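Local coordinates for adapter protein MecA 2 (PDB 3JTN) that targets unfolded and aggregated proteins and ComK to the ClpC protease, takes part in Spx degradation, and contacts ClpC through its C-terminal domain, at residues Glu11-Leu16 against Gly35-Ser40; Glu18-Ile23 against Val53-Glu58. All coordinates share one frame; numbering follows the deposited sequence.

Contact 1: Glu11-Leu16 against Gly35-Ser40; sequences EDIIQL and GQYFLS
The Tyr37 ring is the flat group here, and Ile13 meets it close to its root. The CD1 methyl of Ile13 comes within 3.5 Å of Tyr37 CB and approaches the ring obliquely, while the two side chains cross at about a right angle. Ile13 can reach this far because CG1 sits beside its own backbone N (chi1 -60°) and CD1 continues in an extended line toward the strand. Tyr37 leaves the strand on the helix side, but its ring then leads away. There Phe10 packs against it edge-to-face, and the His32 ring meets it with the planes at about 55°. Two residues further along the strand, Leu39 leaves on the same side as Tyr37, whereas the intervening Phe38 points away from the helix. The CD2 methyls of Leu39 and Leu16 meet tip to tip at 3.4 Å, a little tighter than ordinary carbon packing. In both leucines CG lies anti to the backbone N, and this extends each branched end into the interface between helix and strand. Side chains do most of the bridging: the nearest CA atoms, those of Ile13 and Leu39, are 7.7 Å apart. Phe7 of strand 3-7 and Val30 of strand 29-33 pack around this apolar group, and Leu56 of helix 49-59 touches both Leu16 and Leu39. The axes of helix 11-16 and strand 36-40 are 9.4 Å apart at their closest and run at 29° to each other. A helix laid on one face of an antiparallel sheet in this way is alpha/beta packing, and the order of helices and strands, with strand order 4-1-3-2-5, is consistent with a ferredoxin-like beta-alpha-beta-beta-alpha-beta core carrying an extra edge strand.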
loop_
_atom_site.group_PDB
_atom_site.type_symbol
_atom_site.label_atom_id
_atom_site.label_comp_id
_atom_site.label_asym_id
_atom_site.label_seq_id
_atom_site.Cartn_x
_atom_site.Cartn_y
_atom_site.Cartn_z
ATOM N N GLU A 11 5.424 9.742 0.677
ATOM C CA GLU A 11 4.713 10.559 -0.297
ATOM C C GLU A 11 4.258 9.748 -1.512
ATOM O O GLU A 11 3.214 10.036 -2.095
ATOM C CB GLU A 11 5.555 11.764 -0.731
ATOM C CG GLU A 11 5.482 12.930 0.237
ATOM C CD GLU A 11 6.317 14.113 -0.214
ATOM O OE1 GLU A 11 7.255 13.914 -1.017
ATOM O OE2 GLU A 11 6.035 15.243 0.235
ATOM N N ASP A 12 5.036 8.744 -1.901
ATOM C CA ASP A 12 4.637 7.903 -3.024
ATOM C C ASP A 12 3.382 7.132 -2.642
ATOM O O ASP A 12 2.574 6.774 -3.497
ATOM C CB ASP A 12 5.769 6.954 -3.430
ATOM C CG ASP A 12 6.946 7.684 -4.079
ATOM O OD1 ASP A 12 6.710 8.481 -5.018
ATOM O OD2 ASP A 12 8.106 7.458 -3.658
ATOM N N ILE A 13 3.208 6.893 -1.344
ATOM C CA ILE A 13 1.998 6.234 -0.862
ATOM C C ILE A 13 0.865 7.232 -0.828
ATOM O O ILE A 13 -0.270 6.881 -1.100
ATOM C CB ILE A 13 2.186 5.580 0.527
ATOM C CG1 ILE A 13 3.289 4.513 0.477
ATOM C CG2 ILE A 13 0.885 4.920 1.002
ATOM C CD1 ILE A 13 3.398 3.684 1.772
ATOM N N ILE A 14 1.161 8.495 -0.526
ATOM C CA ILE A 14 0.094 9.492 -0.508
ATOM C C ILE A 14 -0.429 9.680 -1.918
ATOM O O ILE A 14 -1.635 9.685 -2.160
ATOM C CB ILE A 14 0.555 10.826 0.088
ATOM C CG1 ILE A 14 0.603 10.722 1.613
ATOM C CG2 ILE A 14 -0.396 11.944 -0.315
ATOM C CD1 ILE A 14 1.435 11.787 2.268
ATOM N N GLN A 15 0.499 9.805 -2.852
ATOM C CA GLN A 15 0.181 9.967 -4.254
ATOM C C GLN A 15 -0.548 8.734 -4.797
ATOM O O GLN A 15 -1.613 8.825 -5.401
ATOM C CB GLN A 15 1.489 10.187 -5.002
ATOM C CG GLN A 15 2.047 11.598 -4.824
ATOM C CD GLN A 15 3.466 11.751 -5.350
ATOM O OE1 GLN A 15 4.242 10.794 -5.378
ATOM N NE2 GLN A 15 3.817 12.968 -5.754
ATOM N N LEU A 16 0.041 7.568 -4.581
ATOM C CA LEU A 16 -0.630 6.318 -4.890
ATOM C C LEU A 16 -2.073 6.324 -4.415
ATOM O O LEU A 16 -2.979 5.904 -5.131
ATOM C CB LEU A 16 0.118 5.171 -4.218
ATOM C CG LEU A 16 -0.622 3.846 -4.127
ATOM C CD1 LEU A 16 -0.834 3.268 -5.507
ATOM C CD2 LEU A 16 0.189 2.898 -3.279
ATOM N N GLY A 35 13.264 1.400 7.771
ATOM C CA GLY A 35 13.344 2.728 7.183
ATOM C C GLY A 35 12.598 2.904 5.869
ATOM O O GLY A 35 12.831 3.866 5.132
ATOM N N GLN A 36 11.699 1.975 5.560
ATOM C CA GLN A 36 10.850 2.136 4.387
ATOM C C GLN A 36 9.398 1.881 4.716
ATOM O O GLN A 36 9.079 1.191 5.678
ATOM C CB GLN A 36 11.296 1.228 3.235
ATOM C CG GLN A 36 12.266 1.894 2.276
ATOM C CD GLN A 36 12.349 1.177 0.945
ATOM O OE1 GLN A 36 11.597 0.239 0.683
ATOM N NE2 GLN A 36 13.260 1.627 0.086
ATOM N N TYR A 37 8.525 2.449 3.900
ATOM C CA TYR A 37 7.096 2.222 4.002
ATOM C C TYR A 37 6.661 1.123 3.051
ATOM O O TYR A 37 7.131 1.032 1.920
ATOM C CB TYR A 37 6.341 3.510 3.674
ATOM C CG TYR A 37 6.472 4.520 4.761
ATOM C CD1 TYR A 37 5.672 4.441 5.894
ATOM C CD2 TYR A 37 7.430 5.516 4.690
ATOM C CE1 TYR A 37 5.790 5.334 6.903
ATOM C CE2 TYR A 37 7.569 6.428 5.707
ATOM C CZ TYR A 37 6.743 6.330 6.808
ATOM O OH TYR A 37 6.856 7.223 7.821
ATOM N N PHE A 38 5.739 0.295 3.506
ATOM C CA PHE A 38 5.209 -0.759 2.670
ATOM C C PHE A 38 3.708 -0.667 2.683
ATOM O O PHE A 38 3.100 -0.335 3.700
ATOM C CB PHE A 38 5.653 -2.136 3.189
ATOM C CG PHE A 38 7.140 -2.316 3.206
ATOM C CD1 PHE A 38 7.774 -3.050 2.217
ATOM C CD2 PHE A 38 7.904 -1.748 4.204
ATOM C CE1 PHE A 38 9.141 -3.220 2.230
ATOM C CE2 PHE A 38 9.274 -1.914 4.224
ATOM C CZ PHE A 38 9.898 -2.645 3.234
ATOM N N LEU A 39 3.110 -0.965 1.547
ATOM C CA LEU A 39 1.674 -1.056 1.480
ATOM C C LEU A 39 1.309 -2.479 1.154
ATOM O O LEU A 39 1.913 -3.116 0.288
ATOM C CB LEU A 39 1.112 -0.118 0.423
ATOM C CG LEU A 39 -0.404 -0.116 0.249
ATOM C CD1 LEU A 39 -1.095 0.669 1.335
ATOM C CD2 LEU A 39 -0.732 0.480 -1.096
ATOM N N SER A 40 0.319 -2.979 1.868
ATOM C CA SER A 40 -0.199 -4.304 1.616
ATOM C C SER A 40 -1.634 -4.080 1.253
ATOM O O SER A 40 -2.320 -3.298 1.912
ATOM C CB SER A 40 -0.123 -5.154 2.882
ATOM O OG SER A 40 -0.990 -6.271 2.776
#

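Contact 2: Glu18-Ile23 against Val53-Glu58; sequences ESLQRI and VAVLAE
Val55 takes on two residues of the facing helix end at once, Leu20 and Ile23, and the rest of segment 53-58 falls into place around it. Val53, at the start, is turned to the sheet, where it packs on Ile3 and Tyr5. Val55, on another side of the helix, divides its branches: CG2 rests 3.7 Å from Leu20 CD2, and CG1 lies more loosely, 4.3 Å from Ile23 CD1. Its chi1 of -26° departs from a staggered position, which may reflect some torsional strain. Leu20 approaches at a slant; CG lies beside its backbone N (chi1 -61°), which carries CD2 across to the valine's CG2. Leu56 follows and packs on Ile3 and Tyr5 of the sheet; the nearest it comes to segment 18-23 is 4.5 Å, between its CD2 and Leu20 CD2. Just beyond Glu58, Tyr59 OH is hydrogen-bonded to Ser19 OG, a polar tie beside the apolar contact, while the carbonyl oxygen of Ile23 accepts a bond from His47 NE2. Between the two segments themselves there is neither a hydrogen bond nor a salt bridge. The direct contact of the two segments therefore rests on methyl-to-methyl packing, which is non-directional and depends on the burial of aliphatic surface.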
loop_
_atom_site.group_PDB
_atom_site.type_symbol
_atom_site.label_atom_id
_atom_site.label_comp_id
_atom_site.label_asym_id
_atom_site.label_seq_id
_atom_site.Cartn_x
_atom_site.Cartn_y
_atom_site.Cartn_z
ATOM N N GLU A 18 -4.292 8.445 -4.157
ATOM C CA GLU A 18 -5.227 9.114 -5.054
ATOM C C GLU A 18 -5.661 8.165 -6.156
ATOM O O GLU A 18 -6.831 8.124 -6.536
ATOM C CB GLU A 18 -4.597 10.375 -5.663
ATOM C CG GLU A 18 -5.496 11.083 -6.673
ATOM C CD GLU A 18 -6.937 11.212 -6.193
ATOM O OE1 GLU A 18 -7.844 10.653 -6.855
ATOM O OE2 GLU A 18 -7.162 11.864 -5.149
ATOM N N SER A 19 -4.716 7.388 -6.665
ATOM C CA SER A 19 -5.022 6.481 -7.759
ATOM C C SER A 19 -5.856 5.327 -7.209
ATOM O O SER A 19 -6.871 4.966 -7.791
ATOM C CB SER A 19 -3.745 5.962 -8.415
ATOM O OG SER A 19 -3.080 7.002 -9.098
ATOM N N LEU A 20 -5.444 4.778 -6.068
ATOM C CA LEU A 20 -6.190 3.668 -5.465
ATOM C C LEU A 20 -7.635 4.060 -5.142
ATOM O O LEU A 20 -8.568 3.301 -5.408
ATOM C CB LEU A 20 -5.482 3.134 -4.218
ATOM C CG LEU A 20 -4.077 2.554 -4.400
ATOM C CD1 LEU A 20 -3.670 1.803 -3.153
ATOM C CD2 LEU A 20 -4.024 1.649 -5.606
ATOM N N GLN A 21 -7.817 5.239 -4.559
ATOM C CA GLN A 21 -9.156 5.768 -4.322
ATOM C C GLN A 21 -9.912 5.946 -5.639
ATOM O O GLN A 21 -11.109 5.686 -5.718
ATOM C CB GLN A 21 -9.078 7.099 -3.585
ATOM C CG GLN A 21 -10.422 7.771 -3.410
ATOM C CD GLN A 21 -10.300 9.131 -2.754
ATOM O OE1 GLN A 21 -10.532 9.272 -1.554
ATOM N NE2 GLN A 21 -9.922 10.140 -3.536
ATOM N N ARG A 22 -9.208 6.388 -6.675
ATOM C CA ARG A 22 -9.819 6.527 -7.984
ATOM C C ARG A 22 -10.419 5.175 -8.397
ATOM O O ARG A 22 -11.543 5.118 -8.894
ATOM C CB ARG A 22 -8.779 6.969 -9.022
ATOM C CG ARG A 22 -9.324 7.889 -10.099
ATOM C CD ARG A 22 -8.726 7.586 -11.474
ATOM N NE ARG A 22 -9.620 6.665 -12.153
ATOM C CZ ARG A 22 -9.284 5.488 -12.671
ATOM N NH1 ARG A 22 -8.026 5.056 -12.662
ATOM N NH2 ARG A 22 -10.236 4.752 -13.225
ATOM N N ILE A 23 -9.668 4.092 -8.197
ATOM C CA ILE A 23 -10.123 2.786 -8.668
ATOM C C ILE A 23 -10.879 1.988 -7.604
ATOM O O ILE A 23 -10.932 0.753 -7.646
ATOM C CB ILE A 23 -8.989 1.964 -9.310
ATOM C CG1 ILE A 23 -8.030 1.437 -8.259
ATOM C CG2 ILE A 23 -8.238 2.824 -10.355
ATOM C CD1 ILE A 23 -6.830 0.700 -8.842
ATOM N N VAL A 53 -1.562 -4.073 -9.208
ATOM C CA VAL A 53 -0.102 -4.107 -9.188
ATOM C C VAL A 53 0.474 -3.131 -10.199
ATOM O O VAL A 53 1.374 -2.360 -9.879
ATOM C CB VAL A 53 0.451 -5.519 -9.474
ATOM C CG1 VAL A 53 1.850 -5.444 -10.070
ATOM C CG2 VAL A 53 0.455 -6.340 -8.199
ATOM N N ALA A 54 -0.041 -3.175 -11.425
ATOM C CA ALA A 54 0.399 -2.255 -12.460
ATOM C C ALA A 54 0.411 -0.833 -11.921
ATOM O O ALA A 54 1.386 -0.108 -12.112
ATOM C CB ALA A 54 -0.494 -2.361 -13.690
ATOM N N VAL A 55 -0.659 -0.428 -11.239
ATOM C CA VAL A 55 -0.691 0.928 -10.703
ATOM C C VAL A 55 0.242 1.046 -9.512
ATOM O O VAL A 55 0.853 2.095 -9.309
ATOM C CB VAL A 55 -2.112 1.431 -10.322
ATOM C CG1 VAL A 55 -3.186 0.710 -11.131
ATOM C CG2 VAL A 55 -2.358 1.280 -8.847
ATOM N N LEU A 56 0.364 -0.026 -8.729
ATOM C CA LEU A 56 1.268 -0.018 -7.583
ATOM C C LEU A 56 2.693 0.268 -8.028
ATOM O O LEU A 56 3.412 1.019 -7.365
ATOM C CB LEU A 56 1.242 -1.352 -6.847
ATOM C CG LEU A 56 0.130 -1.556 -5.831
ATOM C CD1 LEU A 56 0.434 -2.800 -5.020
ATOM C CD2 LEU A 56 0.004 -0.342 -4.933
ATOM N N ALA A 57 3.081 -0.340 -9.151
ATOM C CA ALA A 57 4.431 -0.223 -9.710
ATOM C C ALA A 57 4.780 1.194 -10.145
ATOM O O ALA A 57 5.962 1.555 -10.220
ATOM C CB ALA A 57 4.609 -1.182 -10.878
ATOM N N GLU A 58 3.757 1.985 -10.451
ATOM C CA GLU A 58 3.965 3.381 -10.814
ATOM C C GLU A 58 4.485 4.147 -9.614
ATOM O O GLU A 58 5.179 5.143 -9.757
ATOM C CB GLU A 58 2.658 4.021 -11.290
ATOM C CG GLU A 58 2.152 3.537 -12.649
ATOM C CD GLU A 58 0.707 3.956 -12.914
ATOM O OE1 GLU A 58 0.036 4.431 -11.965
ATOM O OE2 GLU A 58 0.239 3.805 -14.065
#

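The two contacts lie about 12 Å apart, centre to centre, and belong to one continuous apolar core in the C-terminal domain. Both draw on helix 10-22: contact 1 uses an early part of it against strand 36-41, and contact 2 its end against helix 49-59. Along the chain the segments alternate, in the order 11-16, 18-23, 35-40, 53-58, so that one helix packs against a strand and the helix that follows it. The seam is direct, with Leu16 CD2 3.6 Å from Leu56 CD2 and Leu39 CD2 3.8 Å from Leu20 CD1. Helices 10-22 and 49-59 are thus joined to the sheet in one compact core of the domain that interacts with ClpC.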